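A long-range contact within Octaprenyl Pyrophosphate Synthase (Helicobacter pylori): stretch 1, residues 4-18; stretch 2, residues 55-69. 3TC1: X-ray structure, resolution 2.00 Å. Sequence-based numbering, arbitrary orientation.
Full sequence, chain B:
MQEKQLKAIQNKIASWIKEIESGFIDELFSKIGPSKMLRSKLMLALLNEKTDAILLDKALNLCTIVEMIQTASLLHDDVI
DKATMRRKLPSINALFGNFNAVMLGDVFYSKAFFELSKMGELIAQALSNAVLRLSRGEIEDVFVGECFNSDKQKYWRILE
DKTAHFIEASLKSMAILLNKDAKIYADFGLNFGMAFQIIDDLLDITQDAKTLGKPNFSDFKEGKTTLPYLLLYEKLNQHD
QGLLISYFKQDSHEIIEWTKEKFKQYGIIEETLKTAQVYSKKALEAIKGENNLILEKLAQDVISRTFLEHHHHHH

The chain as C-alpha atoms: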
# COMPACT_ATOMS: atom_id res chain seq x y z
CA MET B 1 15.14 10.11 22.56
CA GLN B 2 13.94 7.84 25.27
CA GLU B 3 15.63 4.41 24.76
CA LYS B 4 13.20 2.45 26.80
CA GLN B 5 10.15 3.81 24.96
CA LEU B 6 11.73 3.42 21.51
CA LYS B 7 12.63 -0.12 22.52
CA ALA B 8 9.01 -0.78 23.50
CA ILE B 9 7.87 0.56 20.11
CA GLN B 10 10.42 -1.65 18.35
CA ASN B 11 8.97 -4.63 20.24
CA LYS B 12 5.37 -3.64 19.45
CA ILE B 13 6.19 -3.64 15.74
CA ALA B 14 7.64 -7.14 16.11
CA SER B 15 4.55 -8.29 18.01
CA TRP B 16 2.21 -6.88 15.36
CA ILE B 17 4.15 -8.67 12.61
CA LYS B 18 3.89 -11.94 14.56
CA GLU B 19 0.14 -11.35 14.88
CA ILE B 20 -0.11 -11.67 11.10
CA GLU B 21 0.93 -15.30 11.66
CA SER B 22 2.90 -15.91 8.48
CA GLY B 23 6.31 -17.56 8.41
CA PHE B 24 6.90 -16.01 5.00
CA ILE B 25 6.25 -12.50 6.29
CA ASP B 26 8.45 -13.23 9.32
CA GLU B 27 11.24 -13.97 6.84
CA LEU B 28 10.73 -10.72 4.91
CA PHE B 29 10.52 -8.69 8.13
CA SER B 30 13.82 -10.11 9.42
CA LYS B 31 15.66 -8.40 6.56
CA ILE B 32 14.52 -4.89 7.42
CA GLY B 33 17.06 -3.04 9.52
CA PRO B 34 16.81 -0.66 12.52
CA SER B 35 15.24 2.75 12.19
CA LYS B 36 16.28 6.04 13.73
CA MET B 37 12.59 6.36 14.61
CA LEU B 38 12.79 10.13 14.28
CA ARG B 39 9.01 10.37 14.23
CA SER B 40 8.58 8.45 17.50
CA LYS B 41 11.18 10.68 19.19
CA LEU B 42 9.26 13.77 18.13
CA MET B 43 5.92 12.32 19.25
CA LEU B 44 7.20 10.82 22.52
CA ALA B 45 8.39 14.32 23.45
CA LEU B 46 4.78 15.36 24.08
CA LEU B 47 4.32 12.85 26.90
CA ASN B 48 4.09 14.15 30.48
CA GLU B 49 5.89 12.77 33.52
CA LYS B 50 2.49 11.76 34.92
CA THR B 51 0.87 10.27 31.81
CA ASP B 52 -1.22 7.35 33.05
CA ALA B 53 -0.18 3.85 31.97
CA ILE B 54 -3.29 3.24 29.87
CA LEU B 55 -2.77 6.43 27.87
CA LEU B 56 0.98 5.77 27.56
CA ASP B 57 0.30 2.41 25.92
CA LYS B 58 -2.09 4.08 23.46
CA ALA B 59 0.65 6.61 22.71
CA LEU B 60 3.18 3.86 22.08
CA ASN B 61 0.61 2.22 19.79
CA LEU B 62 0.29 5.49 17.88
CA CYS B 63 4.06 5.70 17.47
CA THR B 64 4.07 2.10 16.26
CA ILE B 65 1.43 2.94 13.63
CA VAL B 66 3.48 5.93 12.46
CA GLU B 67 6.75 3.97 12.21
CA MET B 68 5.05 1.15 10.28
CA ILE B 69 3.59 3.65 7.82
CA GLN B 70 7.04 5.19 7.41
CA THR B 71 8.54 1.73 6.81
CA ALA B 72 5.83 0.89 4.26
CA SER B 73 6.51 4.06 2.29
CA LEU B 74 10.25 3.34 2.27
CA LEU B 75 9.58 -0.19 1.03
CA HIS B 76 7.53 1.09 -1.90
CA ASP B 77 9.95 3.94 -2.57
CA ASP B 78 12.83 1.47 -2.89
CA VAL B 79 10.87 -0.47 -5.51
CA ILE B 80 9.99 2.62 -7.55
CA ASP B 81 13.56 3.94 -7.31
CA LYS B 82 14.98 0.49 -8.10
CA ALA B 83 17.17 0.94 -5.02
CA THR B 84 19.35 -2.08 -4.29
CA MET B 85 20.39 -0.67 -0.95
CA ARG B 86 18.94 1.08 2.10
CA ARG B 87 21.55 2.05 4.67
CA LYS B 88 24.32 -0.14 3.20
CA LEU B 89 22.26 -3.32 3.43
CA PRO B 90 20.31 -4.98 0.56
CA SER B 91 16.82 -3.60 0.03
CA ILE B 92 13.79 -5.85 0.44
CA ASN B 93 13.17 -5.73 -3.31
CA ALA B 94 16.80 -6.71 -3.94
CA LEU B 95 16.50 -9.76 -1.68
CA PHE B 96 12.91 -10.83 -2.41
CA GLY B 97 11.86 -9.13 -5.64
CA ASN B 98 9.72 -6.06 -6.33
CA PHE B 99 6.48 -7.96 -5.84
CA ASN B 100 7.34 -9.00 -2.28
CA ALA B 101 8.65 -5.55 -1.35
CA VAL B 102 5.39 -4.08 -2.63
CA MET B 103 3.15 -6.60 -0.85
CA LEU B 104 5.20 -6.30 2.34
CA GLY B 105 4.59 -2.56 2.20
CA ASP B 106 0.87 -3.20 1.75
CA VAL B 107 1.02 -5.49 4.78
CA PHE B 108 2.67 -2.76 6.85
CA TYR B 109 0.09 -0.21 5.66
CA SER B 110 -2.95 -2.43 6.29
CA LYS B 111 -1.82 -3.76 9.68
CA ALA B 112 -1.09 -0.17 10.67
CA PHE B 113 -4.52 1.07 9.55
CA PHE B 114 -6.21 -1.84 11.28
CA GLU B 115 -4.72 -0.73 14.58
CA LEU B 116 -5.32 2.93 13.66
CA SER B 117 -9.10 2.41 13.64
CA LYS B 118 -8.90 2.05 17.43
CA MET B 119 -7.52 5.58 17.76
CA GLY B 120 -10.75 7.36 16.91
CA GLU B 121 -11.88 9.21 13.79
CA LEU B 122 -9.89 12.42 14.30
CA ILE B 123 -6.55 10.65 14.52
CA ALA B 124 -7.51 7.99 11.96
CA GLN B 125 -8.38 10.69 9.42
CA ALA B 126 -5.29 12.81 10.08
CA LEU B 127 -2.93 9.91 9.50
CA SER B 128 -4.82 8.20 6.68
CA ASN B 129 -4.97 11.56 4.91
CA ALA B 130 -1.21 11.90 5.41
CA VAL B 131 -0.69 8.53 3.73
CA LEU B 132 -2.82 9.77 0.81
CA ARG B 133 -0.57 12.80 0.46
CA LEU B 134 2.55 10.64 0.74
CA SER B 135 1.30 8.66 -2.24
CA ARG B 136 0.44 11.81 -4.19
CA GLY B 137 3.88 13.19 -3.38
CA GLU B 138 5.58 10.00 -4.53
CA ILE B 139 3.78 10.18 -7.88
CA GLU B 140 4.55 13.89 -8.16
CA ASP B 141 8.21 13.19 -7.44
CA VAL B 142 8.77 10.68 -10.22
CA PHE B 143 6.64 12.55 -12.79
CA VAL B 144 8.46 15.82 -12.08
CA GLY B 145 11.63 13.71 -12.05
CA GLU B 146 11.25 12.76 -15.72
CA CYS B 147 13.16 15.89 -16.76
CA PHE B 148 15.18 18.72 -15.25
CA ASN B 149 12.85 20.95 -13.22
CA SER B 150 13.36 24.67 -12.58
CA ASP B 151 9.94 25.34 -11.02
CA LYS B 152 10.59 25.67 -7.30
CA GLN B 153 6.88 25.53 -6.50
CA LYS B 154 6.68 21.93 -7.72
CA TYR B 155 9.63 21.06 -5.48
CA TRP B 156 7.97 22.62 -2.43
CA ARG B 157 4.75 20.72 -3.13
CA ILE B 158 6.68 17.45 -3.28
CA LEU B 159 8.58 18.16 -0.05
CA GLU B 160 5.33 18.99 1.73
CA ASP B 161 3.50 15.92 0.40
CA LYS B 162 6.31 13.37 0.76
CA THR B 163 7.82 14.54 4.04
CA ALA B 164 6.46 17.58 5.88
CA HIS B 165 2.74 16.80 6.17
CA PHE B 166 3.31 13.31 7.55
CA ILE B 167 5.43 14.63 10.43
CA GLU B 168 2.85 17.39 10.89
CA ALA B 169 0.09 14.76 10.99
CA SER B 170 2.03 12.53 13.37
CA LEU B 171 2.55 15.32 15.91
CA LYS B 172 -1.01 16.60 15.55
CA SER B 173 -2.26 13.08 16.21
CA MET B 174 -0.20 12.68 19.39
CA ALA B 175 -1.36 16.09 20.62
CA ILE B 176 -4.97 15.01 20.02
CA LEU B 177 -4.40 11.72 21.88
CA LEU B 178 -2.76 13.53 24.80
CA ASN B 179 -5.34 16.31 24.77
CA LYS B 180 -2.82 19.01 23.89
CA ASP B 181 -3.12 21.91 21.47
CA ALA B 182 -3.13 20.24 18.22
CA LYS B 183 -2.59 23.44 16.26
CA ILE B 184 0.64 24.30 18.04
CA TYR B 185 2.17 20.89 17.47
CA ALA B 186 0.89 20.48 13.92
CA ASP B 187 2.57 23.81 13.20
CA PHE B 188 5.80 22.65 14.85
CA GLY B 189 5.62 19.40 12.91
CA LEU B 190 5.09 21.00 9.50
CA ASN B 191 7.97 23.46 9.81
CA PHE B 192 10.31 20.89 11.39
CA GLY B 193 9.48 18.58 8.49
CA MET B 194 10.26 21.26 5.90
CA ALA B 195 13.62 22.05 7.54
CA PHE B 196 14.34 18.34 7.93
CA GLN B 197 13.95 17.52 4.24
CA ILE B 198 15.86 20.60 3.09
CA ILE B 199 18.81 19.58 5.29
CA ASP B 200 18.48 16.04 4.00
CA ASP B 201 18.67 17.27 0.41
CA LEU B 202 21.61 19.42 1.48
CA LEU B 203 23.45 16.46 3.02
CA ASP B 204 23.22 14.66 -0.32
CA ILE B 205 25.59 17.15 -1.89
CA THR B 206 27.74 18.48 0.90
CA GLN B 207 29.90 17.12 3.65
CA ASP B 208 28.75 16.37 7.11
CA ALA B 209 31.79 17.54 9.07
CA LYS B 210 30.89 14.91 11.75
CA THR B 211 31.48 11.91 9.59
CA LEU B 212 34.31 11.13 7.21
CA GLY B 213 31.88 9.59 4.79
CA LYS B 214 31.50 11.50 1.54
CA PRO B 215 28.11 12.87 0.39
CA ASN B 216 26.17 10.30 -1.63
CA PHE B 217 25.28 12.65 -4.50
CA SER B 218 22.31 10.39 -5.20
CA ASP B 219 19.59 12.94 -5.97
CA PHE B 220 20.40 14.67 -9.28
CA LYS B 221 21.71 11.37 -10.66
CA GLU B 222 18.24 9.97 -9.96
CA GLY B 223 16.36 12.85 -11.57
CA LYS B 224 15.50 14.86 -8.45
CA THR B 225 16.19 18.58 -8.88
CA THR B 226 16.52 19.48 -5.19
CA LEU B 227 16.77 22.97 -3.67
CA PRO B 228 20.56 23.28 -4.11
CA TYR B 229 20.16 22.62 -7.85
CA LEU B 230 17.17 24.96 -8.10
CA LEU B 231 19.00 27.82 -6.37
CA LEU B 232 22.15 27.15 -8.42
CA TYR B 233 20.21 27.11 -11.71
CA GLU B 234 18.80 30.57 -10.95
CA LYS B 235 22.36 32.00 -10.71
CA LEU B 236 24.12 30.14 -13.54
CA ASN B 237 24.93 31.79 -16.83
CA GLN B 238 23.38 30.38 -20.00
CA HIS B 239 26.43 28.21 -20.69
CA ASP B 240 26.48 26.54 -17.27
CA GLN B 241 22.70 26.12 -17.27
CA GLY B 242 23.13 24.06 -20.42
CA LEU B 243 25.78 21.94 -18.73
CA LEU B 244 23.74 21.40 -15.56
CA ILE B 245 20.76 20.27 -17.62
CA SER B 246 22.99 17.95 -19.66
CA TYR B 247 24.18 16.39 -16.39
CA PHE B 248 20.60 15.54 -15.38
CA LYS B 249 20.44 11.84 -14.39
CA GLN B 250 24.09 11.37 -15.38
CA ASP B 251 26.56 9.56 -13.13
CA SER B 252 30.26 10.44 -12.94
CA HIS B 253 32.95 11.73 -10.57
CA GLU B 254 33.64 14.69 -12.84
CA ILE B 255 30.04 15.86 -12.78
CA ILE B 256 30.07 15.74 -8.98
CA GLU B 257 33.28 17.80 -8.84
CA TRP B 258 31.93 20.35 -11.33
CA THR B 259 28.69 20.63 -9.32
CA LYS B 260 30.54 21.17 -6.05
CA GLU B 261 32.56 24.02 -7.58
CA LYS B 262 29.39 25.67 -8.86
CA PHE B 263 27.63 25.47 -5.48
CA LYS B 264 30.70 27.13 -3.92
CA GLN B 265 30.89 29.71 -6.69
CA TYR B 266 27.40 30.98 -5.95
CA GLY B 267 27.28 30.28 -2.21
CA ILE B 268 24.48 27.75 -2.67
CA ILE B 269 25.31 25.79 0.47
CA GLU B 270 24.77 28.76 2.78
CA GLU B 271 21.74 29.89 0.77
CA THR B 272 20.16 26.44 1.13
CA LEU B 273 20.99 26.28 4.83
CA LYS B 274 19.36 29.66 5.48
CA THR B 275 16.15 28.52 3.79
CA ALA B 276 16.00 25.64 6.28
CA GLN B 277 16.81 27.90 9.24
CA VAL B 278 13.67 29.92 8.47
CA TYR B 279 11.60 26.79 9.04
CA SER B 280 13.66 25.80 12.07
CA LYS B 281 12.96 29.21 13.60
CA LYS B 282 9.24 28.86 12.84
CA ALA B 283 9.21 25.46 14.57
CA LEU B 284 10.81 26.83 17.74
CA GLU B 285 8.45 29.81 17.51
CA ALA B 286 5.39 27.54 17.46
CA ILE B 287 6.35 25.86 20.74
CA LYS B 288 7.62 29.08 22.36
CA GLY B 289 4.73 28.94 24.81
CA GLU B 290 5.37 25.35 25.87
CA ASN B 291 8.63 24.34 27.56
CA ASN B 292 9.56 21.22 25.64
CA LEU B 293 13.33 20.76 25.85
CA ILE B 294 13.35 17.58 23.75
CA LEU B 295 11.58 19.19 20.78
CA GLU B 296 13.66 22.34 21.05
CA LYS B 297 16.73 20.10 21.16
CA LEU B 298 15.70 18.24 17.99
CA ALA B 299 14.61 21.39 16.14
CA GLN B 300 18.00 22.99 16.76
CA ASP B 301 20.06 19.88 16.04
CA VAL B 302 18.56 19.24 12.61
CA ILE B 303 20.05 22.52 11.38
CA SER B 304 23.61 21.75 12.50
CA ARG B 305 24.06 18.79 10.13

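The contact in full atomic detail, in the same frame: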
# COMPACT_ATOMS: atom_id res chain seq x y z
N LYS B 4 14.20 3.44 26.40
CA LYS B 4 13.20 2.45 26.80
C LYS B 4 11.88 2.50 26.03
O LYS B 4 11.31 1.46 25.71
CB LYS B 4 12.95 2.52 28.33
CG LYS B 4 11.79 1.68 28.76
CD LYS B 4 11.79 1.49 30.24
CE LYS B 4 10.44 0.99 30.75
NZ LYS B 4 10.53 -0.41 31.28
N GLN B 5 11.41 3.70 25.71
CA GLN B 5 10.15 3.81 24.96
C GLN B 5 10.34 3.41 23.50
O GLN B 5 9.47 2.76 22.92
CB GLN B 5 9.57 5.25 25.02
CG GLN B 5 9.21 5.71 26.41
CD GLN B 5 8.80 7.17 26.44
OE1 GLN B 5 9.35 7.98 25.71
NE2 GLN B 5 7.86 7.50 27.31
N LEU B 6 11.46 3.78 22.90
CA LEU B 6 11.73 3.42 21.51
C LEU B 6 11.87 1.91 21.40
O LEU B 6 11.48 1.30 20.41
CB LEU B 6 13.01 4.10 21.03
CG LEU B 6 12.95 5.62 20.88
CD1 LEU B 6 14.31 6.16 20.50
CD2 LEU B 6 11.92 5.99 19.83
N LYS B 7 12.43 1.32 22.45
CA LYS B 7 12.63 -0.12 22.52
C LYS B 7 11.27 -0.81 22.60
O LYS B 7 11.07 -1.87 22.01
CB LYS B 7 13.46 -0.45 23.77
CG LYS B 7 14.44 -1.58 23.58
CD LYS B 7 13.73 -2.89 23.35
CE LYS B 7 14.72 -3.96 22.93
NZ LYS B 7 15.41 -3.56 21.66
N ALA B 8 10.35 -0.21 23.35
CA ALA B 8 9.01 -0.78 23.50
C ALA B 8 8.26 -0.68 22.18
O ALA B 8 7.45 -1.54 21.85
CB ALA B 8 8.25 -0.04 24.61
N ILE B 9 8.52 0.38 21.41
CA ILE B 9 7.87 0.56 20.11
C ILE B 9 8.43 -0.46 19.12
O ILE B 9 7.70 -1.04 18.32
CB ILE B 9 8.11 2.00 19.58
CG1 ILE B 9 7.39 3.00 20.49
CG2 ILE B 9 7.63 2.13 18.13
CD1 ILE B 9 7.80 4.44 20.26
N GLN B 10 9.73 -0.69 19.20
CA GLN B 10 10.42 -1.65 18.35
C GLN B 10 9.79 -3.03 18.61
O GLN B 10 9.52 -3.80 17.67
CB GLN B 10 11.90 -1.67 18.71
CG GLN B 10 12.77 -2.63 17.92
CD GLN B 10 14.21 -2.63 18.41
OE1 GLN B 10 14.86 -1.59 18.48
NE2 GLN B 10 14.71 -3.81 18.77
N ASN B 11 9.56 -3.35 19.88
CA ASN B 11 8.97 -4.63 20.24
C ASN B 11 7.49 -4.74 19.85
O ASN B 11 7.01 -5.84 19.54
CB ASN B 11 9.16 -4.90 21.73
CG ASN B 11 10.61 -5.19 22.08
OD1 ASN B 11 11.33 -5.83 21.31
ND2 ASN B 11 11.05 -4.73 23.25
N LYS B 12 6.77 -3.62 19.85
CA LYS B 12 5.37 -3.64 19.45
C LYS B 12 5.26 -3.96 17.96
O LYS B 12 4.38 -4.72 17.54
CB LYS B 12 4.70 -2.28 19.72
CG LYS B 12 4.25 -2.09 21.16
CD LYS B 12 3.49 -0.78 21.33
CE LYS B 12 2.84 -0.68 22.71
NZ LYS B 12 1.80 -1.73 22.90
N ILE B 13 6.16 -3.38 17.17
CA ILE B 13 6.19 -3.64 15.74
C ILE B 13 6.40 -5.13 15.50
O ILE B 13 5.72 -5.74 14.68
CB ILE B 13 7.34 -2.86 15.06
CG1 ILE B 13 7.11 -1.36 15.18
CG2 ILE B 13 7.44 -3.25 13.59
CD1 ILE B 13 8.27 -0.51 14.67
N ALA B 14 7.34 -5.71 16.24
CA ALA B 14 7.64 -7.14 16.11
C ALA B 14 6.44 -7.99 16.51
O ALA B 14 6.16 -9.01 15.90
CB ALA B 14 8.84 -7.50 16.98
N SER B 15 5.73 -7.56 17.55
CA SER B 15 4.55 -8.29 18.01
C SER B 15 3.44 -8.23 16.96
O SER B 15 2.77 -9.23 16.70
CB SER B 15 4.05 -7.70 19.33
OG SER B 15 5.01 -7.87 20.35
N TRP B 16 3.24 -7.05 16.37
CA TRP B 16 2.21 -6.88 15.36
C TRP B 16 2.50 -7.72 14.11
O TRP B 16 1.58 -8.23 13.47
CB TRP B 16 2.07 -5.39 15.00
CG TRP B 16 1.39 -4.56 16.06
CD1 TRP B 16 1.00 -4.99 17.31
CD2 TRP B 16 1.00 -3.19 15.97
NE1 TRP B 16 0.39 -3.96 17.99
CE2 TRP B 16 0.37 -2.85 17.19
CE3 TRP B 16 1.10 -2.21 14.97
CZ2 TRP B 16 -0.14 -1.57 17.45
CZ3 TRP B 16 0.59 -0.94 15.22
CH2 TRP B 16 -0.02 -0.63 16.45
N ILE B 17 3.78 -7.86 13.77
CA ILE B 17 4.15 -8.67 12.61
C ILE B 17 3.85 -10.13 12.93
O ILE B 17 3.34 -10.87 12.09
CB ILE B 17 5.65 -8.52 12.25
CG1 ILE B 17 5.90 -7.14 11.64
CG2 ILE B 17 6.08 -9.61 11.25
CD1 ILE B 17 5.13 -6.89 10.36
N LYS B 18 4.16 -10.56 14.15
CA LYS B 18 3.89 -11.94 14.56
C LYS B 18 2.39 -12.22 14.59
O LYS B 18 1.96 -13.36 14.39
CB LYS B 18 4.49 -12.23 15.93
CG LYS B 18 6.00 -12.44 15.93
CD LYS B 18 6.50 -12.81 17.32
CE LYS B 18 7.99 -13.13 17.34
NZ LYS B 18 8.84 -11.98 16.94
N LEU B 55 -2.98 5.46 28.93
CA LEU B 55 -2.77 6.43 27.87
C LEU B 55 -1.39 6.27 27.23
O LEU B 55 -1.23 6.40 26.01
CB LEU B 55 -2.92 7.85 28.43
CG LEU B 55 -2.77 9.04 27.47
CD1 LEU B 55 -3.71 8.88 26.27
CD2 LEU B 55 -3.09 10.33 28.23
N LEU B 56 -0.38 5.96 28.05
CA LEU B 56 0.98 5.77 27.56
C LEU B 56 1.04 4.63 26.54
O LEU B 56 1.72 4.73 25.52
CB LEU B 56 1.92 5.47 28.73
CG LEU B 56 3.37 5.13 28.39
CD1 LEU B 56 4.01 6.27 27.61
CD2 LEU B 56 4.13 4.86 29.68
N ASP B 57 0.33 3.54 26.83
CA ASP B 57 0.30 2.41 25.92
C ASP B 57 -0.34 2.83 24.59
O ASP B 57 0.14 2.45 23.52
CB ASP B 57 -0.47 1.24 26.53
CG ASP B 57 -0.46 0.01 25.63
OD1 ASP B 57 0.63 -0.53 25.35
OD2 ASP B 57 -1.56 -0.41 25.20
N LYS B 58 -1.42 3.60 24.66
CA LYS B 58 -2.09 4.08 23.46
C LYS B 58 -1.12 4.94 22.65
O LYS B 58 -1.11 4.89 21.43
CB LYS B 58 -3.31 4.94 23.81
CG LYS B 58 -4.57 4.20 24.23
CD LYS B 58 -5.72 5.20 24.34
CE LYS B 58 -7.08 4.54 24.56
NZ LYS B 58 -7.33 4.18 25.98
N ALA B 59 -0.32 5.74 23.35
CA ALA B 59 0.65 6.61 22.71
C ALA B 59 1.73 5.78 22.01
O ALA B 59 2.15 6.09 20.90
CB ALA B 59 1.27 7.54 23.72
N LEU B 60 2.18 4.72 22.67
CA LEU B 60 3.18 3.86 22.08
C LEU B 60 2.58 3.18 20.85
O LEU B 60 3.26 2.96 19.84
CB LEU B 60 3.66 2.82 23.09
CG LEU B 60 4.34 3.45 24.32
CD1 LEU B 60 4.72 2.37 25.32
CD2 LEU B 60 5.56 4.23 23.88
N ASN B 61 1.28 2.85 20.92
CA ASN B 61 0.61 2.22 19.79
C ASN B 61 0.57 3.19 18.62
O ASN B 61 0.76 2.80 17.47
CB ASN B 61 -0.83 1.82 20.14
CG ASN B 61 -0.90 0.57 20.97
OD1 ASN B 61 0.09 -0.15 21.11
ND2 ASN B 61 -2.08 0.27 21.52
N LEU B 62 0.33 4.47 18.92
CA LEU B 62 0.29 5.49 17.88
C LEU B 62 1.64 5.62 17.20
O LEU B 62 1.72 5.77 15.97
CB LEU B 62 -0.13 6.84 18.46
CG LEU B 62 -0.31 7.97 17.44
CD1 LEU B 62 -1.38 7.58 16.44
CD2 LEU B 62 -0.71 9.26 18.14
N CYS B 63 2.71 5.59 18.00
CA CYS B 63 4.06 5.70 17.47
C CYS B 63 4.36 4.48 16.60
O CYS B 63 5.04 4.58 15.58
CB CYS B 63 5.08 5.77 18.61
SG CYS B 63 5.07 7.32 19.54
N THR B 64 3.85 3.33 17.01
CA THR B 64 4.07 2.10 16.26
C THR B 64 3.40 2.22 14.89
O THR B 64 4.00 1.85 13.87
CB THR B 64 3.50 0.89 17.03
OG1 THR B 64 4.14 0.81 18.31
CG2 THR B 64 3.77 -0.40 16.26
N ILE B 65 2.18 2.73 14.86
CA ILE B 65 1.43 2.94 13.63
C ILE B 65 2.22 3.87 12.70
O ILE B 65 2.38 3.60 11.51
CB ILE B 65 0.04 3.57 13.92
CG1 ILE B 65 -0.86 2.53 14.60
CG2 ILE B 65 -0.59 4.10 12.64
CD1 ILE B 65 -2.15 3.13 15.17
N VAL B 66 2.71 4.97 13.26
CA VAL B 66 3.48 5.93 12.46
C VAL B 66 4.77 5.33 11.89
O VAL B 66 5.11 5.58 10.73
CB VAL B 66 3.80 7.19 13.29
CG1 VAL B 66 4.86 8.04 12.58
CG2 VAL B 66 2.53 8.02 13.48
N GLU B 67 5.50 4.56 12.69
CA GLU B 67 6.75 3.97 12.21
C GLU B 67 6.48 2.90 11.14
O GLU B 67 7.27 2.73 10.21
CB GLU B 67 7.53 3.34 13.37
CG GLU B 67 8.03 4.34 14.44
CD GLU B 67 8.94 5.44 13.88
OE1 GLU B 67 9.39 5.34 12.72
OE2 GLU B 67 9.21 6.41 14.62
N MET B 68 5.37 2.18 11.27
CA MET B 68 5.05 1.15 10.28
C MET B 68 4.65 1.78 8.95
O MET B 68 4.97 1.24 7.89
CB MET B 68 3.94 0.22 10.81
CG MET B 68 4.48 -0.71 11.88
SD MET B 68 3.32 -1.93 12.46
CE MET B 68 3.24 -3.03 11.05
N ILE B 69 3.98 2.92 9.02
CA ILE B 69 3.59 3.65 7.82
C ILE B 69 4.87 4.14 7.14
O ILE B 69 5.03 4.01 5.92
CB ILE B 69 2.71 4.87 8.18
CG1 ILE B 69 1.30 4.39 8.57
CG2 ILE B 69 2.65 5.85 7.02
CD1 ILE B 69 0.44 5.48 9.19

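Thr64 lies at the centre of the contact: its CA is 5.6 Å from the CA of Ile9, the closest CA pair across the two helices, and its side chain sits among Ile9, Lys12, Ile13 and Trp16. The axes of the two helices come within 9.1 Å and cross at -66°. Thr64 OG1 donates a hydrogen bond to Leu60 O (2.8 Å) within its own helix, yet also lies 3.4 Å from Lys12 CB and 3.7 Å from Ile9 CG2. Thr64 CG2 is 3.6 Å from Ile13 CG1 and 3.6 Å from the centroid of the Trp16 six-membered ring, 22° off the ring normal, which identifies a CH-pi contact over the face. Met68 SD approaches the same ring at its edge, 3.4 Å from Trp16 CE3, and Ile65 CG1 also lies near the ring plane, 3.8 Å from CH2 of Trp16.

Toward the other end, Ile9 fits among Leu60, Cys63, Thr64 and Glu67, with its CD1 3.4 Å from Cys63 CB. Leu60 reciprocates, sitting among Gln5, Ala8, Ile9 and Lys12.

The polar edge belongs to Lys12. Its aliphatic chain crosses Leu60 (CE to Leu60 CB, 3.6 Å), carrying NZ to two acceptors one helical turn apart: Asn61 OD1, hydrogen-bonded at 2.9 Å, and Asp57 OD1, a hydrogen-bonded salt bridge at 3.0 Å.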